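Side-chain contacts in GTPase activator-like protein (Chaetomium thermophilum, PDB 5HIU), which probably acts as a GTPase activator in its full-length form, TSC2, whose all-helical N-terminal part is this chain: residues E38-L41 with A42-L46; N93-E96 with L97-S100; P176-P179 with E180-N183; T272-I275 with I276-H280. All coordinates share one frame; numbering follows the deposited sequence.

Contact 1. Residues E38-L41 with A42-L46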
ATOM      1  N   GLU A  38      -9.194 -45.896   5.204  1.00 84.56           N
ATOM      2  CA  GLU A  38     -10.625 -45.890   5.480  1.00 85.37           C
ATOM      3  C   GLU A  38     -11.015 -44.507   5.939  1.00 78.97           C
ATOM      4  O   GLU A  38     -12.064 -43.999   5.547  1.00 75.49           O
ATOM      5  CB  GLU A  38     -10.994 -46.931   6.541  1.00 88.43           C
ATOM      6  CG  GLU A  38     -10.494 -48.329   6.213  1.00 92.53           C
ATOM      7  CD  GLU A  38     -11.029 -49.405   7.143  1.00 93.24           C
ATOM      8  OE1 GLU A  38     -10.825 -49.295   8.371  1.00 92.00           O
ATOM      9  OE2 GLU A  38     -11.629 -50.377   6.636  1.00 96.77           O
ATOM     10  N   ARG A  39     -10.147 -43.905   6.751  1.00 76.18           N
ATOM     11  CA  ARG A  39     -10.358 -42.557   7.275  1.00 76.27           C
ATOM     12  C   ARG A  39     -10.428 -41.548   6.141  1.00 73.32           C
ATOM     13  O   ARG A  39     -11.263 -40.647   6.162  1.00 79.01           O
ATOM     14  CB  ARG A  39      -9.240 -42.158   8.241  1.00 76.82           C
ATOM     15  CG  ARG A  39      -9.053 -43.100   9.433  1.00 75.86           C
ATOM     16  CD  ARG A  39      -7.987 -42.549  10.360  1.00 73.35           C
ATOM     17  NE  ARG A  39      -8.510 -41.393  11.079  1.00 73.22           N
ATOM     18  CZ  ARG A  39      -7.777 -40.386  11.554  1.00 77.17           C
ATOM     19  NH1 ARG A  39      -6.455 -40.367  11.383  1.00 77.99           N
ATOM     20  NH2 ARG A  39      -8.374 -39.379  12.202  1.00 74.01           N
ATOM     21  N   VAL A  40      -9.570 -41.727   5.145  1.00 67.79           N
ATOM     22  CA  VAL A  40      -9.538 -40.843   3.996  1.00 67.31           C
ATOM     23  C   VAL A  40     -10.878 -40.887   3.259  1.00 67.76           C
ATOM     24  O   VAL A  40     -11.474 -39.856   2.932  1.00 67.42           O
ATOM     25  CB  VAL A  40      -8.371 -41.201   3.055  1.00 66.55           C
ATOM     26  CG1 VAL A  40      -8.458 -40.416   1.754  1.00 65.79           C
ATOM     27  CG2 VAL A  40      -7.046 -40.899   3.746  1.00 66.71           C
ATOM     28  N   LEU A  41     -11.359 -42.087   3.014  1.00 69.00           N
ATOM     29  CA  LEU A  41     -12.634 -42.266   2.323  1.00 69.92           C
ATOM     30  C   LEU A  41     -13.807 -41.716   3.158  1.00 68.35           C
ATOM     31  O   LEU A  41     -14.736 -41.132   2.621  1.00 65.25           O
ATOM     32  CB  LEU A  41     -12.848 -43.751   2.000  1.00 68.32           C
ATOM     33  CG  LEU A  41     -14.103 -44.084   1.214  1.00 70.51           C
ATOM     34  CD1 LEU A  41     -13.958 -43.575  -0.201  1.00 71.81           C
ATOM     35  CD2 LEU A  41     -14.377 -45.585   1.232  1.00 74.71           C
ATOM     36  N   ALA A  42     -13.756 -41.928   4.468  1.00 70.98           N
ATOM     37  CA  ALA A  42     -14.780 -41.418   5.377  1.00 73.43           C
ATOM     38  C   ALA A  42     -14.788 -39.897   5.335  1.00 73.94           C
ATOM     39  O   ALA A  42     -15.844 -39.258   5.191  1.00 71.86           O
ATOM     40  CB  ALA A  42     -14.507 -41.900   6.790  1.00 74.91           C
ATOM     41  N   ALA A  43     -13.588 -39.339   5.445  1.00 69.48           N
ATOM     42  CA  ALA A  43     -13.385 -37.923   5.320  1.00 66.05           C
ATOM     43  C   ALA A  43     -14.092 -37.395   4.085  1.00 71.39           C
ATOM     44  O   ALA A  43     -14.781 -36.371   4.144  1.00 79.21           O
ATOM     45  CB  ALA A  43     -11.897 -37.613   5.255  1.00 65.11           C
ATOM     46  N   ASN A  44     -13.914 -38.082   2.966  1.00 70.81           N
ATOM     47  CA  ASN A  44     -14.469 -37.607   1.707  1.00 72.28           C
ATOM     48  C   ASN A  44     -15.993 -37.684   1.703  1.00 76.96           C
ATOM     49  O   ASN A  44     -16.664 -36.811   1.164  1.00 76.20           O
ATOM     50  CB  ASN A  44     -13.906 -38.405   0.517  1.00 72.74           C
ATOM     51  CG  ASN A  44     -12.600 -37.847  -0.002  1.00 69.62           C
ATOM     52  OD1 ASN A  44     -12.585 -36.975  -0.865  1.00 71.52           O
ATOM     53  ND2 ASN A  44     -11.497 -38.360   0.500  1.00 71.81           N
ATOM     54  N   LYS A  45     -16.535 -38.745   2.293  1.00 77.99           N
ATOM     55  CA  LYS A  45     -17.981 -38.931   2.340  1.00 80.94           C
ATOM     56  C   LYS A  45     -18.638 -37.939   3.285  1.00 84.42           C
ATOM     57  O   LYS A  45     -19.582 -37.251   2.912  1.00 86.75           O
ATOM     58  CB  LYS A  45     -18.313 -40.342   2.776  1.00 81.35           C
ATOM     59  CG  LYS A  45     -18.015 -41.362   1.699  1.00 81.57           C
ATOM     60  CD  LYS A  45     -18.107 -42.762   2.236  1.00 79.43           C
ATOM     61  CE  LYS A  45     -17.986 -43.791   1.132  1.00 80.11           C
ATOM     62  NZ  LYS A  45     -18.015 -45.131   1.777  1.00 83.08           N
ATOM     63  N   LEU A  46     -18.134 -37.871   4.513  1.00 82.26           N
ATOM     64  CA  LEU A  46     -18.535 -36.821   5.447  1.00 77.40           C
ATOM     65  C   LEU A  46     -18.467 -35.438   4.825  1.00 74.40           C
ATOM     66  O   LEU A  46     -19.355 -34.622   5.018  1.00 76.75           O
ATOM     67  CB  LEU A  46     -17.639 -36.831   6.673  1.00 72.76           C
ATOM     68  CG  LEU A  46     -18.081 -37.862   7.676  1.00 74.22           C
ATOM     69  CD1 LEU A  46     -16.959 -38.155   8.660  1.00 74.50           C
ATOM     70  CD2 LEU A  46     -19.332 -37.365   8.372  1.00 75.68           C
TER

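Contact 2. Residues N93-E96 with L97-S100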
ATOM      1  N   ASN A  93     -23.497 -21.948  14.088  1.00 96.79           N
ATOM      2  CA  ASN A  93     -23.622 -21.798  15.525  1.00 98.64           C
ATOM      3  C   ASN A  93     -22.566 -22.582  16.305  1.00 92.84           C
ATOM      4  O   ASN A  93     -22.881 -23.358  17.196  1.00 95.25           O
ATOM      5  CB  ASN A  93     -25.059 -22.090  15.984  1.00108.98           C
ATOM      6  CG  ASN A  93     -25.538 -23.475  15.595  1.00115.27           C
ATOM      7  OD1 ASN A  93     -24.744 -24.344  15.262  1.00121.87           O
ATOM      8  ND2 ASN A  93     -26.845 -23.683  15.633  1.00123.21           N
ATOM      9  N   SER A  94     -21.298 -22.359  15.972  1.00 89.26           N
ATOM     10  CA  SER A  94     -20.199 -22.856  16.805  1.00 87.21           C
ATOM     11  C   SER A  94     -20.089 -21.980  18.029  1.00 83.53           C
ATOM     12  O   SER A  94     -20.407 -20.806  17.950  1.00 81.55           O
ATOM     13  CB  SER A  94     -18.878 -22.791  16.054  1.00 82.53           C
ATOM     14  OG  SER A  94     -18.872 -23.723  15.005  1.00 86.08           O
ATOM     15  N   THR A  95     -19.623 -22.533  19.145  1.00 80.80           N
ATOM     16  CA  THR A  95     -19.339 -21.706  20.310  1.00 83.25           C
ATOM     17  C   THR A  95     -17.999 -21.030  20.095  1.00 83.14           C
ATOM     18  O   THR A  95     -17.272 -21.340  19.146  1.00 77.43           O
ATOM     19  CB  THR A  95     -19.237 -22.488  21.628  1.00 86.83           C
ATOM     20  OG1 THR A  95     -18.002 -23.212  21.650  1.00 84.79           O
ATOM     21  CG2 THR A  95     -20.456 -23.440  21.857  1.00 88.99           C
ATOM     22  N   GLU A  96     -17.676 -20.112  20.995  1.00 86.52           N
ATOM     23  CA  GLU A  96     -16.446 -19.358  20.918  1.00 83.84           C
ATOM     24  C   GLU A  96     -15.257 -20.248  21.256  1.00 83.76           C
ATOM     25  O   GLU A  96     -14.217 -20.153  20.620  1.00 91.55           O
ATOM     26  CB  GLU A  96     -16.509 -18.151  21.849  1.00 87.68           C
ATOM     27  CG  GLU A  96     -15.592 -17.015  21.439  1.00 88.76           C
ATOM     28  CD  GLU A  96     -15.537 -15.893  22.469  1.00 92.69           C
ATOM     29  OE1 GLU A  96     -14.411 -15.447  22.772  1.00 95.50           O
ATOM     30  OE2 GLU A  96     -16.598 -15.454  22.972  1.00 93.39           O
ATOM     31  N   LEU A  97     -15.410 -21.126  22.235  1.00 85.05           N
ATOM     32  CA  LEU A  97     -14.340 -22.036  22.592  1.00 91.07           C
ATOM     33  C   LEU A  97     -14.089 -23.022  21.458  1.00 88.30           C
ATOM     34  O   LEU A  97     -12.963 -23.484  21.279  1.00 84.67           O
ATOM     35  CB  LEU A  97     -14.688 -22.809  23.861  1.00104.64           C
ATOM     36  CG  LEU A  97     -13.579 -23.714  24.424  1.00111.87           C
ATOM     37  CD1 LEU A  97     -12.543 -22.873  25.160  1.00116.08           C
ATOM     38  CD2 LEU A  97     -14.147 -24.793  25.343  1.00115.53           C
ATOM     39  N   GLU A  98     -15.143 -23.354  20.711  1.00 87.88           N
ATOM     40  CA  GLU A  98     -15.036 -24.259  19.562  1.00 83.83           C
ATOM     41  C   GLU A  98     -14.315 -23.567  18.391  1.00 82.73           C
ATOM     42  O   GLU A  98     -13.455 -24.175  17.727  1.00 78.53           O
ATOM     43  CB  GLU A  98     -16.425 -24.781  19.141  1.00 83.06           C
ATOM     44  CG  GLU A  98     -16.935 -25.909  20.029  1.00 85.20           C
ATOM     45  CD  GLU A  98     -18.414 -26.261  19.835  1.00 90.31           C
ATOM     46  OE1 GLU A  98     -19.204 -25.400  19.375  1.00 89.62           O
ATOM     47  OE2 GLU A  98     -18.798 -27.410  20.179  1.00 92.78           O
ATOM     48  N   ARG A  99     -14.652 -22.297  18.156  1.00 78.86           N
ATOM     49  CA  ARG A  99     -13.945 -21.492  17.157  1.00 72.64           C
ATOM     50  C   ARG A  99     -12.481 -21.353  17.508  1.00 71.93           C
ATOM     51  O   ARG A  99     -11.626 -21.316  16.629  1.00 75.71           O
ATOM     52  CB  ARG A  99     -14.564 -20.109  17.038  1.00 71.70           C
ATOM     53  CG  ARG A  99     -15.905 -20.104  16.333  1.00 69.82           C
ATOM     54  CD  ARG A  99     -16.500 -18.729  16.401  1.00 70.21           C
ATOM     55  NE  ARG A  99     -15.617 -17.775  15.750  1.00 70.36           N
ATOM     56  CZ  ARG A  99     -15.550 -17.601  14.437  1.00 69.76           C
ATOM     57  NH1 ARG A  99     -16.319 -18.307  13.618  1.00 71.11           N
ATOM     58  NH2 ARG A  99     -14.709 -16.720  13.942  1.00 73.99           N
ATOM     59  N   SER A 100     -12.181 -21.284  18.792  1.00 75.45           N
ATOM     60  CA  SER A 100     -10.806 -21.135  19.198  1.00 76.93           C
ATOM     61  C   SER A 100     -10.025 -22.382  18.859  1.00 71.18           C
ATOM     62  O   SER A 100      -8.858 -22.315  18.530  1.00 74.24           O
ATOM     63  CB  SER A 100     -10.698 -20.829  20.683  1.00 82.91           C
ATOM     64  OG  SER A 100      -9.579 -19.997  20.894  1.00 90.97           O
TER

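Contact 3. Residues P176-P179 with E180-N183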
ATOM      1  N   PRO A 176       0.333 -15.620 -16.928  1.00 97.00           N
ATOM      2  CA  PRO A 176      -0.538 -16.140 -15.874  1.00 95.44           C
ATOM      3  C   PRO A 176       0.091 -16.046 -14.486  1.00 88.67           C
ATOM      4  O   PRO A 176       1.296 -15.814 -14.359  1.00 91.12           O
ATOM      5  CB  PRO A 176      -0.742 -17.614 -16.273  1.00 97.53           C
ATOM      6  CG  PRO A 176      -0.565 -17.634 -17.747  1.00 98.90           C
ATOM      7  CD  PRO A 176       0.439 -16.550 -18.065  1.00101.31           C
ATOM      8  N   ALA A 177      -0.742 -16.240 -13.467  1.00 81.23           N
ATOM      9  CA  ALA A 177      -0.358 -16.068 -12.067  1.00 72.04           C
ATOM     10  C   ALA A 177      -0.094 -17.423 -11.429  1.00 71.58           C
ATOM     11  O   ALA A 177      -0.878 -18.370 -11.610  1.00 72.47           O
ATOM     12  CB  ALA A 177      -1.474 -15.363 -11.324  1.00 67.50           C
ATOM     13  N   SER A 178       1.003 -17.527 -10.685  1.00 67.55           N
ATOM     14  CA  SER A 178       1.330 -18.779 -10.018  1.00 70.06           C
ATOM     15  C   SER A 178       0.369 -19.044  -8.845  1.00 68.05           C
ATOM     16  O   SER A 178      -0.263 -18.122  -8.324  1.00 63.89           O
ATOM     17  CB  SER A 178       2.793 -18.775  -9.551  1.00 71.16           C
ATOM     18  OG  SER A 178       3.033 -17.847  -8.509  1.00 69.17           O
ATOM     19  N   PRO A 179       0.227 -20.315  -8.442  1.00 69.16           N
ATOM     20  CA  PRO A 179      -0.553 -20.573  -7.235  1.00 65.45           C
ATOM     21  C   PRO A 179      -0.093 -19.687  -6.074  1.00 63.93           C
ATOM     22  O   PRO A 179      -0.912 -19.270  -5.262  1.00 64.81           O
ATOM     23  CB  PRO A 179      -0.276 -22.051  -6.949  1.00 66.61           C
ATOM     24  CG  PRO A 179       0.044 -22.644  -8.288  1.00 69.03           C
ATOM     25  CD  PRO A 179       0.644 -21.558  -9.121  1.00 69.33           C
ATOM     26  N   GLU A 180       1.200 -19.373  -6.023  1.00 67.45           N
ATOM     27  CA  GLU A 180       1.745 -18.530  -4.963  1.00 64.18           C
ATOM     28  C   GLU A 180       1.288 -17.089  -5.122  1.00 59.37           C
ATOM     29  O   GLU A 180       0.923 -16.451  -4.151  1.00 58.92           O
ATOM     30  CB  GLU A 180       3.268 -18.609  -4.912  1.00 66.37           C
ATOM     31  CG  GLU A 180       3.779 -20.003  -4.606  1.00 71.38           C
ATOM     32  CD  GLU A 180       3.890 -20.890  -5.849  1.00 83.21           C
ATOM     33  OE1 GLU A 180       3.672 -20.384  -6.977  1.00 83.78           O
ATOM     34  OE2 GLU A 180       4.198 -22.094  -5.700  1.00 87.31           O
ATOM     35  N   ASP A 181       1.274 -16.593  -6.348  1.00 62.71           N
ATOM     36  CA  ASP A 181       0.668 -15.293  -6.638  1.00 63.78           C
ATOM     37  C   ASP A 181      -0.786 -15.266  -6.182  1.00 62.84           C
ATOM     38  O   ASP A 181      -1.242 -14.298  -5.577  1.00 66.96           O
ATOM     39  CB  ASP A 181       0.697 -14.983  -8.139  1.00 66.92           C
ATOM     40  CG  ASP A 181       2.104 -14.806  -8.690  1.00 72.66           C
ATOM     41  OD1 ASP A 181       3.054 -14.661  -7.894  1.00 71.41           O
ATOM     42  OD2 ASP A 181       2.255 -14.817  -9.938  1.00 85.36           O
ATOM     43  N   LYS A 182      -1.515 -16.331  -6.477  1.00 59.39           N
ATOM     44  CA  LYS A 182      -2.930 -16.377  -6.173  1.00 56.53           C
ATOM     45  C   LYS A 182      -3.141 -16.411  -4.689  1.00 54.52           C
ATOM     46  O   LYS A 182      -4.035 -15.727  -4.186  1.00 52.30           O
ATOM     47  CB  LYS A 182      -3.583 -17.574  -6.850  1.00 62.21           C
ATOM     48  CG  LYS A 182      -3.605 -17.430  -8.371  1.00 67.96           C
ATOM     49  CD  LYS A 182      -3.527 -18.758  -9.089  1.00 73.81           C
ATOM     50  CE  LYS A 182      -3.901 -18.597 -10.553  1.00 81.81           C
ATOM     51  NZ  LYS A 182      -3.540 -19.784 -11.380  1.00 84.20           N
ATOM     52  N   ASN A 183      -2.305 -17.186  -3.993  1.00 53.09           N
ATOM     53  CA  ASN A 183      -2.348 -17.278  -2.529  1.00 47.79           C
ATOM     54  C   ASN A 183      -2.136 -15.919  -1.881  1.00 49.53           C
ATOM     55  O   ASN A 183      -2.861 -15.519  -0.971  1.00 48.36           O
ATOM     56  CB  ASN A 183      -1.262 -18.217  -2.018  1.00 48.22           C
ATOM     57  CG  ASN A 183      -1.634 -19.672  -2.153  1.00 51.35           C
ATOM     58  OD1 ASN A 183      -2.733 -19.997  -2.553  1.00 51.76           O
ATOM     59  ND2 ASN A 183      -0.712 -20.562  -1.791  1.00 53.23           N
TER

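Contact 4. Residues T272-I275 with I276-H280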
ATOM      1  N   THR A 272      -5.138   7.070  -1.470  1.00 50.51           N
ATOM      2  CA  THR A 272      -4.673   6.716  -0.149  1.00 51.43           C
ATOM      3  C   THR A 272      -3.928   7.876   0.495  1.00 48.82           C
ATOM      4  O   THR A 272      -4.108   8.136   1.685  1.00 53.30           O
ATOM      5  CB  THR A 272      -3.840   5.423  -0.193  1.00 50.30           C
ATOM      6  OG1 THR A 272      -4.620   4.391  -0.818  1.00 57.79           O
ATOM      7  CG2 THR A 272      -3.482   4.976   1.181  1.00 51.01           C
ATOM      8  N   ILE A 273      -3.117   8.592  -0.275  1.00 46.63           N
ATOM      9  CA  ILE A 273      -2.385   9.715   0.299  1.00 45.80           C
ATOM     10  C   ILE A 273      -3.384  10.804   0.685  1.00 46.22           C
ATOM     11  O   ILE A 273      -3.149  11.518   1.670  1.00 42.67           O
ATOM     12  CB  ILE A 273      -1.291  10.254  -0.654  1.00 49.97           C
ATOM     13  CG1 ILE A 273      -0.131   9.270  -0.742  1.00 49.87           C
ATOM     14  CG2 ILE A 273      -0.718  11.585  -0.179  1.00 53.22           C
ATOM     15  CD1 ILE A 273       0.739   9.504  -1.960  1.00 50.80           C
ATOM     16  N   SER A 274      -4.489  10.942  -0.066  1.00 46.91           N
ATOM     17  CA  SER A 274      -5.424  12.021   0.225  1.00 56.15           C
ATOM     18  C   SER A 274      -6.041  11.777   1.580  1.00 60.64           C
ATOM     19  O   SER A 274      -6.097  12.684   2.425  1.00 63.96           O
ATOM     20  CB  SER A 274      -6.503  12.188  -0.846  1.00 61.41           C
ATOM     21  OG  SER A 274      -7.058  10.940  -1.211  1.00 75.24           O
ATOM     22  N   ILE A 275      -6.472  10.538   1.803  1.00 61.10           N
ATOM     23  CA  ILE A 275      -7.061  10.171   3.081  1.00 56.97           C
ATOM     24  C   ILE A 275      -6.098  10.588   4.182  1.00 59.24           C
ATOM     25  O   ILE A 275      -6.469  11.332   5.087  1.00 74.86           O
ATOM     26  CB  ILE A 275      -7.363   8.667   3.151  1.00 52.41           C
ATOM     27  CG1 ILE A 275      -8.555   8.344   2.246  1.00 51.04           C
ATOM     28  CG2 ILE A 275      -7.653   8.252   4.579  1.00 52.98           C
ATOM     29  CD1 ILE A 275      -8.608   6.916   1.739  1.00 49.35           C
ATOM     30  N   ILE A 276      -4.852  10.145   4.087  1.00 54.68           N
ATOM     31  CA  ILE A 276      -3.864  10.462   5.118  1.00 56.50           C
ATOM     32  C   ILE A 276      -3.721  11.984   5.323  1.00 63.39           C
ATOM     33  O   ILE A 276      -3.583  12.472   6.462  1.00 66.17           O
ATOM     34  CB  ILE A 276      -2.484   9.864   4.780  1.00 51.03           C
ATOM     35  CG1 ILE A 276      -2.570   8.345   4.711  1.00 50.21           C
ATOM     36  CG2 ILE A 276      -1.450  10.275   5.827  1.00 52.31           C
ATOM     37  CD1 ILE A 276      -1.371   7.685   4.075  1.00 49.76           C
ATOM     38  N   CYS A 277      -3.737  12.718   4.215  1.00 61.81           N
ATOM     39  CA  CYS A 277      -3.553  14.167   4.252  1.00 67.11           C
ATOM     40  C   CYS A 277      -4.692  14.883   4.970  1.00 72.14           C
ATOM     41  O   CYS A 277      -4.459  15.841   5.712  1.00 66.14           O
ATOM     42  CB  CYS A 277      -3.398  14.717   2.840  1.00 62.49           C
ATOM     43  SG  CYS A 277      -1.694  14.577   2.275  1.00 62.17           S
ATOM     44  N   ARG A 278      -5.913  14.399   4.753  1.00 69.76           N
ATOM     45  CA  ARG A 278      -7.084  14.975   5.381  1.00 74.32           C
ATOM     46  C   ARG A 278      -7.306  14.485   6.819  1.00 78.58           C
ATOM     47  O   ARG A 278      -8.388  14.655   7.368  1.00 86.57           O
ATOM     48  CB  ARG A 278      -8.311  14.678   4.524  1.00 74.85           C
ATOM     49  CG  ARG A 278      -8.316  15.422   3.204  1.00 78.56           C
ATOM     50  CD  ARG A 278      -9.476  14.965   2.340  1.00 81.40           C
ATOM     51  NE  ARG A 278      -9.208  13.631   1.820  1.00 86.39           N
ATOM     52  CZ  ARG A 278     -10.130  12.727   1.501  1.00 91.20           C
ATOM     53  NH1 ARG A 278     -11.421  12.992   1.645  1.00 98.08           N
ATOM     54  NH2 ARG A 278      -9.752  11.538   1.039  1.00 93.89           N
ATOM     55  N   SER A 279      -6.279  13.903   7.432  1.00 81.16           N
ATOM     56  CA  SER A 279      -6.404  13.251   8.732  1.00 79.42           C
ATOM     57  C   SER A 279      -5.466  13.966   9.679  1.00 78.92           C
ATOM     58  O   SER A 279      -4.733  14.859   9.260  1.00 78.50           O
ATOM     59  CB  SER A 279      -5.995  11.779   8.627  1.00 74.17           C
ATOM     60  OG  SER A 279      -4.614  11.619   8.937  1.00 73.48           O
ATOM     61  N   HIS A 280      -5.478  13.567  10.948  1.00 78.42           N
ATOM     62  CA  HIS A 280      -4.551  14.116  11.948  1.00 78.69           C
ATOM     63  C   HIS A 280      -3.096  14.106  11.496  1.00 75.77           C
ATOM     64  O   HIS A 280      -2.282  14.897  11.966  1.00 79.03           O
ATOM     65  CB  HIS A 280      -4.686  13.379  13.283  1.00 85.14           C
ATOM     66  CG  HIS A 280      -4.382  11.917  13.218  1.00 83.45           C
ATOM     67  ND1 HIS A 280      -5.282  10.984  12.743  1.00 82.21           N
ATOM     68  CD2 HIS A 280      -3.292  11.218  13.617  1.00 85.53           C
ATOM     69  CE1 HIS A 280      -4.750   9.779  12.821  1.00 80.63           C
ATOM     70  NE2 HIS A 280      -3.544   9.893  13.350  1.00 86.07           N
TER

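Contact 1. Residues E38-L41 with A42-L46
Asn44 reaches back one helical turn and returns its side-chain amide to the backbone at Val40. ND2 of Asn44 donates to Val40 O at 2.9 Å, with an N-H...O angle of 158°. The carbonyl oxygen lies close to the plane of the Asn44 amide. Seen from Val40, however, this donor stands 48° above the carbonyl plane, so it does not use a lone pair. The backbone N of Asn44 also donates to Val40 O, at 3.0 Å, and comes from the opposite face. Two N-H groups therefore grip one oxygen. ND2 on Val40 O and OD1 on Arg47 together hold the amide in its rotation.

The side chain of Val40 runs beside that of Asn44 and points the same way, with CG1 of Val40 3.9 Å from ND2 of Asn44. Regular i to i+4 bonds of helix 36-52 form the frame, including Ala42 N to Glu38 O at 2.9 Å. Ala42 turns to Leu31 of helix 22-33, while Val40 and Asn44 touch helix 75-89.

On the exposed flank, Leu41 and Lys45 meet at a slant. Leu41 holds CG opposite its backbone N (chi1 -177°), which sends the branch toward Lys45. The Lys45 chain is extended past CG. Its CE lies 3.9 Å from Leu41 CG, and NZ comes to 3.7 Å from Leu41 CD2. Lys45 CG also rests on Leu41 O, at 3.4 Å.

Contact 2. Residues N93-E96 with L97-S100
Thr95 and Glu98 exchange hydrogen bonds in a capping box at the start of helix 96-107. Thr95 is the N-cap. Its OG1 accepts from Glu98 N at 3.0 Å. In return, Glu98 OE1 accepts from Thr95 N at 2.9 Å, and this bond is almost straight (176°). The donor meets OE1 on the anti side, 16° out of the carboxylate plane. A weak bond of 3.4 Å also runs from Thr95 OG1 to Glu98 OE1.

This is the tight part of the contact. Thr95 OG1 sits between its own backbone N and carbonyl carbon (chi1 74°), a position that turns it to the first turn of the helix. The Glu98 chain passes close by, with CG 3.3 Å from Thr95 OG1. Thr95 CG2 lies 3.4 Å from Glu98 OE1.

The solvent side is looser. Glu96 is exposed there. The exposed Leu97 side chain approaches Thr95 with CB, 4.0 Å from OG1.

On the inner side, Ser94 CB lies 4.0 Å from CG of the buried Arg99, whose guanidinium bonds to Ala133 O and Leu125 O. Ser100 OG bonds to Gly134 O. The helix start is thus joined to the end of helix 115-126 and to the loop before helix 139-163.

Contact 3. Residues P176-P179 with E180-N183
The backbone passes from extended angles at Ala177 and Ser178 to helical ones at Pro179, and the first turn of helix 179-198 closes with Lys182 N bonded to Ser178 O. Ser178 and Asp181 form a capping box here, with Ser178 as the N-cap. Ser178 OG accepts from Asp181 N at 3.1 Å (163°). Asp181 OD2 accepts from Ser178 N, also at 3.1 Å, but the donor stands 54° out of the carboxylate plane. OD1 of Asp181 forms a salt bridge with Arg158 of helix 139-163. The carboxylate is thus shared between the helix start and a neighbouring helix.

Ser178 OG lies between its backbone N and carbonyl carbon (chi1 68°), and this brings it over the first turn. It has a second neighbour in Glu180. That side chain bends at chi2 and folds back, so that OE1 accepts a weak bond from Ser178 OG at 3.0 Å. Its stem runs alongside Pro179. Glu180 also touches Ala154 and Ala157 of helix 139-163.

Another part of the turn is held by Ala177 and Lys182. The methyl of Ala177 meets Asp181 CB at 3.9 Å. The Lys182 chain bends at chi2 and lies along the backbone, with CG and CD each 3.4 Å from Ser178 O. Its NZ finishes 3.0 Å from Ala177 O, to which it donates a hydrogen bond.

Contact 4. Residues T272-I275 with I276-H280
Arg278 folds back over the last turn of helix 266-277 and meets Ser274 and Ile275. Arg278 N donates to Ser274 O at 2.9 Å, nearly in line with the C=O. Arg278 NE adds a weak bond to the same oxygen at 3.3 Å. The chain bends at chi3 (-73°), which brings the edge of the guanidinium to that carbonyl. Further on, Ile276 O receives two donors from one face of its plane, Ser279 OG at 2.8 Å and Ser279 N. Ser279 OG is also bonded to His281 N, where the next helix begins.

Apolar and van der Waals contacts fill in the same turn. Ile275 CG1 lies 3.6 Å from Arg278 NH2, the two side chains lying aslant. Ile273 CG2 packs on Cys277 SG at 4.0 Å. Ile276 CG1 lies over Thr272 O at 3.4 Å. Ile276 continues onto Leu248 and Leu255 of helix 245-261, Val238 of helix 224-240 and Thr285 of helix 281-294.

The chemistry divides the turn. Buried apolar side chains face the neighbouring helices. Ser279 OG and the backbone N of Arg278 occupy carbonyls at the C-terminal end, with a weak bond added by Arg278 NE, where the regular helix pattern stops. A cationic group there would probably interact favourably with the negative end of the helix dipole.

How the contacts relate
The four contacts come in series along one all-helical chain, and none touches another. Contact 1 lies within helix 36-52. Contacts 2 and 3 are at the starts of helices 96-107 and 179-198. Contact 4 is at the end of helix 266-277. Contacts 1 and 2 are nearest, with centres 24 Å apart, and helices 59-65 and 75-89 come between them in the chain. Contacts 1 and 4 are farthest, at 53 Å between centres. Contact 3 has its centre 32 Å from those of contacts 2 and 4. This spread fits an elongated array of helices, where local bonds set individual helices and their ends while packing between helices joins the whole.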